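Long-range contact in apical membrane antigen 1 (Babesia divergens, PDB 4APM), which is a surface antigen of an apicomplexan parasite that probably takes part in host cell invasion at the moving junction: residues H44-K56 against S206-M219. Numbering follows the deposited sequence.
Sequences HRMPTGKCPVMGK and SSRVDKKWEENCPM
Cys-51 and Cys-217 are joined by a disulfide, SG to SG 2.1 Å, with a chi3 of -94°, close to the perpendicular twist usual for such bridges. Beside it, Pro-52 sets its CG obliquely against the Trp-213 indole, 3.6 Å from CE3. Next to the indole, Met-219 crosses the proline at about a right angle, its chain folded back at chi2 and chi3 (-53° and -55°), which brings CE to 3.7 Å from Met-54 CG. Two direct hydrogen bonds align the loops. The Asp-210 N-H donates to a lone pair of Lys-50 O, in the carbonyl plane, at 2.9 Å, while Ser-206 OG donates to Gly-49 O at 3.0 Å, tilted from the carbonyl plane. That hydroxyl oxygen also accepts from Arg-208 N in an ST turn. One water donates to Gly-49 O and Cys-51 O and accepts from Ser-206 N. Farther along, Arg-208 runs extended beside Thr-48, whose CG2 lies over the same guanidinium face as Met-46 CE.

A second shell steadies the Asp-210 turn: OD1 takes Lys-212 N in an Asx turn, and OD2 takes Asn-216 ND2 on its syn side at 2.7 Å. Glu-214 CG lies over one face of the indole, toward its rim, and Trp-213 NE1 hydrogen-bonds to Asn-124 OD1. The disulfide pins the loop between strands 42-46 and 53-54 to the end of helix 213-216, and probably corresponds to the one joining early and late parts of PAN-like domain I in AMA1 relatives; helix 125-134 packs on Pro-52, Val-209 and Trp-213, and strand 202-205, paired antiparallel with 53-54, leads directly into 206-219.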
loop_
_atom_site.group_PDB
_atom_site.type_symbol
_atom_site.label_atom_id
_atom_site.label_comp_id
_atom_site.label_asym_id
_atom_site.label_seq_id
_atom_site.Cartn_x
_atom_site.Cartn_y
_atom_site.Cartn_z
ATOM N N HIS A 44 0.107 -4.918 -26.095
ATOM C CA HIS A 44 1.015 -5.182 -24.979
ATOM C C HIS A 44 0.411 -4.703 -23.678
ATOM O O HIS A 44 -0.313 -3.716 -23.641
ATOM C CB HIS A 44 2.371 -4.541 -25.240
ATOM C CG HIS A 44 3.211 -5.286 -26.255
ATOM N ND1 HIS A 44 3.048 -5.139 -27.584
ATOM C CD2 HIS A 44 4.231 -6.231 -26.087
ATOM C CE1 HIS A 44 3.916 -5.942 -28.232
ATOM N NE2 HIS A 44 4.646 -6.598 -27.315
ATOM N N ARG A 45 0.585 -5.483 -22.624
ATOM C CA ARG A 45 0.083 -5.091 -21.318
ATOM C C ARG A 45 1.079 -4.161 -20.612
ATOM O O ARG A 45 2.295 -4.252 -20.809
ATOM C CB ARG A 45 -0.187 -6.319 -20.461
ATOM C CG ARG A 45 -1.300 -7.205 -20.975
ATOM C CD ARG A 45 -1.546 -8.339 -20.008
ATOM N NE ARG A 45 -2.496 -7.951 -18.967
ATOM C CZ ARG A 45 -2.716 -8.645 -17.859
ATOM N NH1 ARG A 45 -2.039 -9.765 -17.631
ATOM N NH2 ARG A 45 -3.595 -8.201 -16.961
ATOM N N MET A 46 0.549 -3.289 -19.774
ATOM C CA MET A 46 1.354 -2.354 -19.032
ATOM C C MET A 46 0.668 -2.007 -17.694
ATOM O O MET A 46 -0.544 -2.162 -17.566
ATOM C CB MET A 46 1.555 -1.089 -19.857
ATOM C CG MET A 46 0.279 -0.308 -20.019
ATOM S SD MET A 46 0.585 0.996 -21.194
ATOM C CE MET A 46 -0.667 2.143 -20.700
ATOM N N PRO A 47 1.457 -1.514 -16.707
ATOM C CA PRO A 47 0.920 -0.978 -15.451
ATOM C C PRO A 47 0.141 0.300 -15.699
ATOM O O PRO A 47 0.516 1.100 -16.563
ATOM C CB PRO A 47 2.184 -0.658 -14.623
ATOM C CG PRO A 47 3.346 -1.287 -15.365
ATOM C CD PRO A 47 2.923 -1.362 -16.795
ATOM N N THR A 48 -0.905 0.522 -14.904
ATOM C CA THR A 48 -1.730 1.704 -15.062
ATOM C C THR A 48 -2.234 2.180 -13.707
ATOM O O THR A 48 -3.059 3.069 -13.642
ATOM C CB THR A 48 -2.972 1.411 -15.961
ATOM O OG1 THR A 48 -3.707 0.332 -15.396
ATOM C CG2 THR A 48 -2.553 1.012 -17.352
ATOM N N GLY A 49 -1.765 1.565 -12.632
ATOM C CA GLY A 49 -2.201 1.944 -11.291
ATOM C C GLY A 49 -1.888 3.389 -10.927
ATOM O O GLY A 49 -0.843 3.925 -11.328
ATOM N N LYS A 50 -2.791 4.000 -10.155
ATOM C CA LYS A 50 -2.785 5.430 -9.874
ATOM C C LYS A 50 -2.009 5.836 -8.584
ATOM O O LYS A 50 -1.660 7.019 -8.398
ATOM C CB LYS A 50 -4.217 5.961 -9.846
ATOM C CG LYS A 50 -4.883 6.040 -11.230
ATOM C CD LYS A 50 -6.321 6.543 -11.161
ATOM C CE LYS A 50 -7.147 5.708 -10.174
ATOM N NZ LYS A 50 -8.635 5.796 -10.346
ATOM N N CYS A 51 -1.684 4.846 -7.747
ATOM C CA CYS A 51 -0.826 5.028 -6.603
ATOM C C CYS A 51 0.564 4.425 -6.864
ATOM O O CYS A 51 0.680 3.333 -7.416
ATOM C CB CYS A 51 -1.435 4.348 -5.400
ATOM S SG CYS A 51 -3.027 5.031 -4.920
ATOM N N PRO A 52 1.624 5.144 -6.458
ATOM C CA PRO A 52 2.924 4.490 -6.382
ATOM C C PRO A 52 2.893 3.462 -5.243
ATOM O O PRO A 52 2.026 3.544 -4.358
ATOM C CB PRO A 52 3.870 5.653 -6.039
ATOM C CG PRO A 52 2.979 6.753 -5.445
ATOM C CD PRO A 52 1.545 6.308 -5.546
ATOM N N VAL A 53 3.733 2.439 -5.340
ATOM C CA VAL A 53 3.780 1.353 -4.368
ATOM C C VAL A 53 5.149 1.384 -3.641
ATOM O O VAL A 53 6.188 1.106 -4.243
ATOM C CB VAL A 53 3.589 -0.008 -5.084
ATOM C CG1 VAL A 53 3.551 -1.141 -4.086
ATOM C CG2 VAL A 53 2.304 -0.001 -5.938
ATOM N N MET A 54 5.161 1.779 -2.374
ATOM C CA MET A 54 6.431 1.916 -1.655
ATOM C C MET A 54 7.031 0.532 -1.356
ATOM O O MET A 54 6.309 -0.426 -1.049
ATOM C CB MET A 54 6.251 2.684 -0.351
ATOM C CG MET A 54 5.837 4.121 -0.519
ATOM S SD MET A 54 5.665 4.948 1.074
ATOM C CE MET A 54 7.372 5.341 1.499
ATOM N N GLY A 55 8.346 0.422 -1.480
ATOM C CA GLY A 55 9.010 -0.812 -1.116
ATOM C C GLY A 55 8.850 -1.953 -2.105
ATOM O O GLY A 55 9.337 -3.058 -1.848
ATOM N N LYS A 56 8.179 -1.725 -3.230
ATOM C CA LYS A 56 8.078 -2.790 -4.222
ATOM C C LYS A 56 9.368 -2.903 -4.988
ATOM O O LYS A 56 9.780 -1.946 -5.660
ATOM C CB LYS A 56 6.913 -2.564 -5.197
ATOM C CG LYS A 56 6.881 -3.545 -6.370
ATOM C CD LYS A 56 5.537 -3.499 -7.079
ATOM C CE LYS A 56 5.577 -4.190 -8.434
ATOM N NZ LYS A 56 4.175 -4.323 -8.958
ATOM N N SER A 206 3.323 3.492 -12.311
ATOM C CA SER A 206 3.057 3.609 -13.703
ATOM C C SER A 206 2.977 5.087 -14.014
ATOM O O SER A 206 2.853 5.901 -13.119
ATOM C CB SER A 206 1.709 2.941 -14.014
ATOM O OG SER A 206 0.667 3.885 -13.903
ATOM N N SER A 207 2.908 5.421 -15.291
ATOM C CA SER A 207 2.859 6.822 -15.704
ATOM C C SER A 207 1.519 7.486 -15.373
ATOM O O SER A 207 1.351 8.672 -15.580
ATOM C CB SER A 207 3.133 6.921 -17.183
ATOM O OG SER A 207 2.043 6.374 -17.909
ATOM N N ARG A 208 0.584 6.731 -14.810
ATOM C CA ARG A 208 -0.707 7.291 -14.471
ATOM C C ARG A 208 -0.855 7.644 -13.009
ATOM O O ARG A 208 -1.944 7.926 -12.541
ATOM C CB ARG A 208 -1.802 6.356 -14.928
ATOM C CG ARG A 208 -1.870 6.380 -16.433
ATOM C CD ARG A 208 -2.737 5.312 -17.027
ATOM N NE ARG A 208 -2.388 5.237 -18.440
ATOM C CZ ARG A 208 -3.053 4.537 -19.348
ATOM N NH1 ARG A 208 -4.132 3.837 -19.004
ATOM N NH2 ARG A 208 -2.651 4.570 -20.608
ATOM N N VAL A 209 0.260 7.659 -12.294
ATOM C CA VAL A 209 0.258 8.036 -10.898
ATOM C C VAL A 209 -0.348 9.418 -10.717
ATOM O O VAL A 209 0.031 10.380 -11.397
ATOM C CB VAL A 209 1.668 7.909 -10.290
ATOM C CG1 VAL A 209 1.810 8.756 -9.012
ATOM C CG2 VAL A 209 1.958 6.420 -10.035
ATOM N N ASP A 210 -1.395 9.449 -9.906
ATOM C CA ASP A 210 -2.031 10.664 -9.419
ATOM C C ASP A 210 -0.982 11.731 -8.979
ATOM O O ASP A 210 -0.120 11.449 -8.132
ATOM C CB ASP A 210 -2.963 10.261 -8.243
ATOM C CG ASP A 210 -3.962 11.341 -7.889
ATOM O OD1 ASP A 210 -3.752 12.497 -8.319
ATOM O OD2 ASP A 210 -4.952 11.040 -7.186
ATOM N N LYS A 211 -1.042 12.938 -9.563
ATOM C CA LYS A 211 -0.217 14.059 -9.102
ATOM C C LYS A 211 -0.410 14.259 -7.603
ATOM O O LYS A 211 0.491 14.745 -6.891
ATOM C CB LYS A 211 -0.581 15.388 -9.801
ATOM C CG LYS A 211 -0.995 15.326 -11.265
ATOM C CD LYS A 211 0.089 14.751 -12.144
ATOM C CE LYS A 211 0.797 15.806 -12.974
ATOM N NZ LYS A 211 1.645 15.083 -13.965
ATOM N N LYS A 212 -1.609 13.953 -7.134
ATOM C CA LYS A 212 -1.928 14.121 -5.734
ATOM C C LYS A 212 -1.893 12.773 -5.002
ATOM O O LYS A 212 -2.604 12.574 -4.018
ATOM C CB LYS A 212 -3.270 14.830 -5.572
ATOM C CG LYS A 212 -3.219 16.281 -6.047
ATOM C CD LYS A 212 -4.532 16.743 -6.670
ATOM C CE LYS A 212 -5.501 17.291 -5.622
ATOM N NZ LYS A 212 -6.767 17.825 -6.223
ATOM N N TRP A 213 -1.027 11.867 -5.467
ATOM C CA TRP A 213 -0.874 10.556 -4.824
ATOM C C TRP A 213 -0.792 10.646 -3.317
ATOM O O TRP A 213 -1.465 9.901 -2.607
ATOM C CB TRP A 213 0.323 9.788 -5.400
ATOM C CG TRP A 213 1.664 10.449 -5.153
ATOM C CD1 TRP A 213 2.320 11.350 -5.965
ATOM C CD2 TRP A 213 2.602 10.166 -4.060
ATOM N NE1 TRP A 213 3.531 11.692 -5.430
ATOM C CE2 TRP A 213 3.763 11.001 -4.293
ATOM C CE3 TRP A 213 2.581 9.328 -2.940
ATOM C CZ2 TRP A 213 4.844 11.018 -3.422
ATOM C CZ3 TRP A 213 3.645 9.382 -2.049
ATOM C CH2 TRP A 213 4.761 10.206 -2.286
ATOM N N GLU A 214 -0.069 11.643 -2.822
ATOM C CA GLU A 214 0.176 11.772 -1.393
ATOM C C GLU A 214 -1.057 12.002 -0.558
ATOM O O GLU A 214 -1.098 11.591 0.576
ATOM C CB GLU A 214 1.181 12.860 -1.111
ATOM C CG GLU A 214 2.549 12.315 -0.804
ATOM C CD GLU A 214 3.347 13.252 0.081
ATOM O OE1 GLU A 214 3.759 14.338 -0.409
ATOM O OE2 GLU A 214 3.534 12.902 1.275
ATOM N N GLU A 215 -2.068 12.639 -1.113
ATOM C CA GLU A 215 -3.308 12.874 -0.355
ATOM C C GLU A 215 -4.409 11.865 -0.723
ATOM O O GLU A 215 -5.350 11.658 0.041
ATOM C CB GLU A 215 -3.806 14.311 -0.600
ATOM C CG GLU A 215 -2.702 15.372 -0.614
ATOM C CD GLU A 215 -2.938 16.450 -1.658
ATOM O OE1 GLU A 215 -4.088 16.908 -1.801
ATOM O OE2 GLU A 215 -1.980 16.817 -2.367
ATOM N N ASN A 216 -4.309 11.271 -1.914
ATOM C CA ASN A 216 -5.409 10.461 -2.480
ATOM C C ASN A 216 -5.213 8.949 -2.301
ATOM O O ASN A 216 -6.115 8.164 -2.559
ATOM C CB ASN A 216 -5.580 10.783 -3.972
ATOM C CG ASN A 216 -6.299 12.106 -4.212
ATOM O OD1 ASN A 216 -6.976 12.623 -3.330
ATOM N ND2 ASN A 216 -6.187 12.633 -5.422
ATOM N N CYS A 217 -3.995 8.563 -1.941
ATOM C CA CYS A 217 -3.588 7.157 -1.842
ATOM C C CYS A 217 -3.226 6.899 -0.383
ATOM O O CYS A 217 -2.715 7.796 0.283
ATOM C CB CYS A 217 -2.343 6.930 -2.711
ATOM S SG CYS A 217 -2.608 7.008 -4.491
ATOM N N PRO A 218 -3.452 5.671 0.114
ATOM C CA PRO A 218 -3.100 5.385 1.507
ATOM C C PRO A 218 -1.609 5.045 1.657
ATOM O O PRO A 218 -1.265 3.881 1.828
ATOM C CB PRO A 218 -3.945 4.135 1.810
ATOM C CG PRO A 218 -3.994 3.418 0.489
ATOM C CD PRO A 218 -4.148 4.525 -0.519
ATOM N N MET A 219 -0.747 6.059 1.664
ATOM C CA MET A 219 0.703 5.839 1.623
ATOM C C MET A 219 1.308 5.500 2.978
ATOM O O MET A 219 2.416 4.978 3.038
ATOM C CB MET A 219 1.427 7.052 1.016
ATOM C CG MET A 219 0.915 7.436 -0.377
ATOM S SD MET A 219 0.908 6.050 -1.557
ATOM C CE MET A 219 2.604 5.532 -1.474
HETATM O O HOH W 1 1.239 2.968 -9.979
#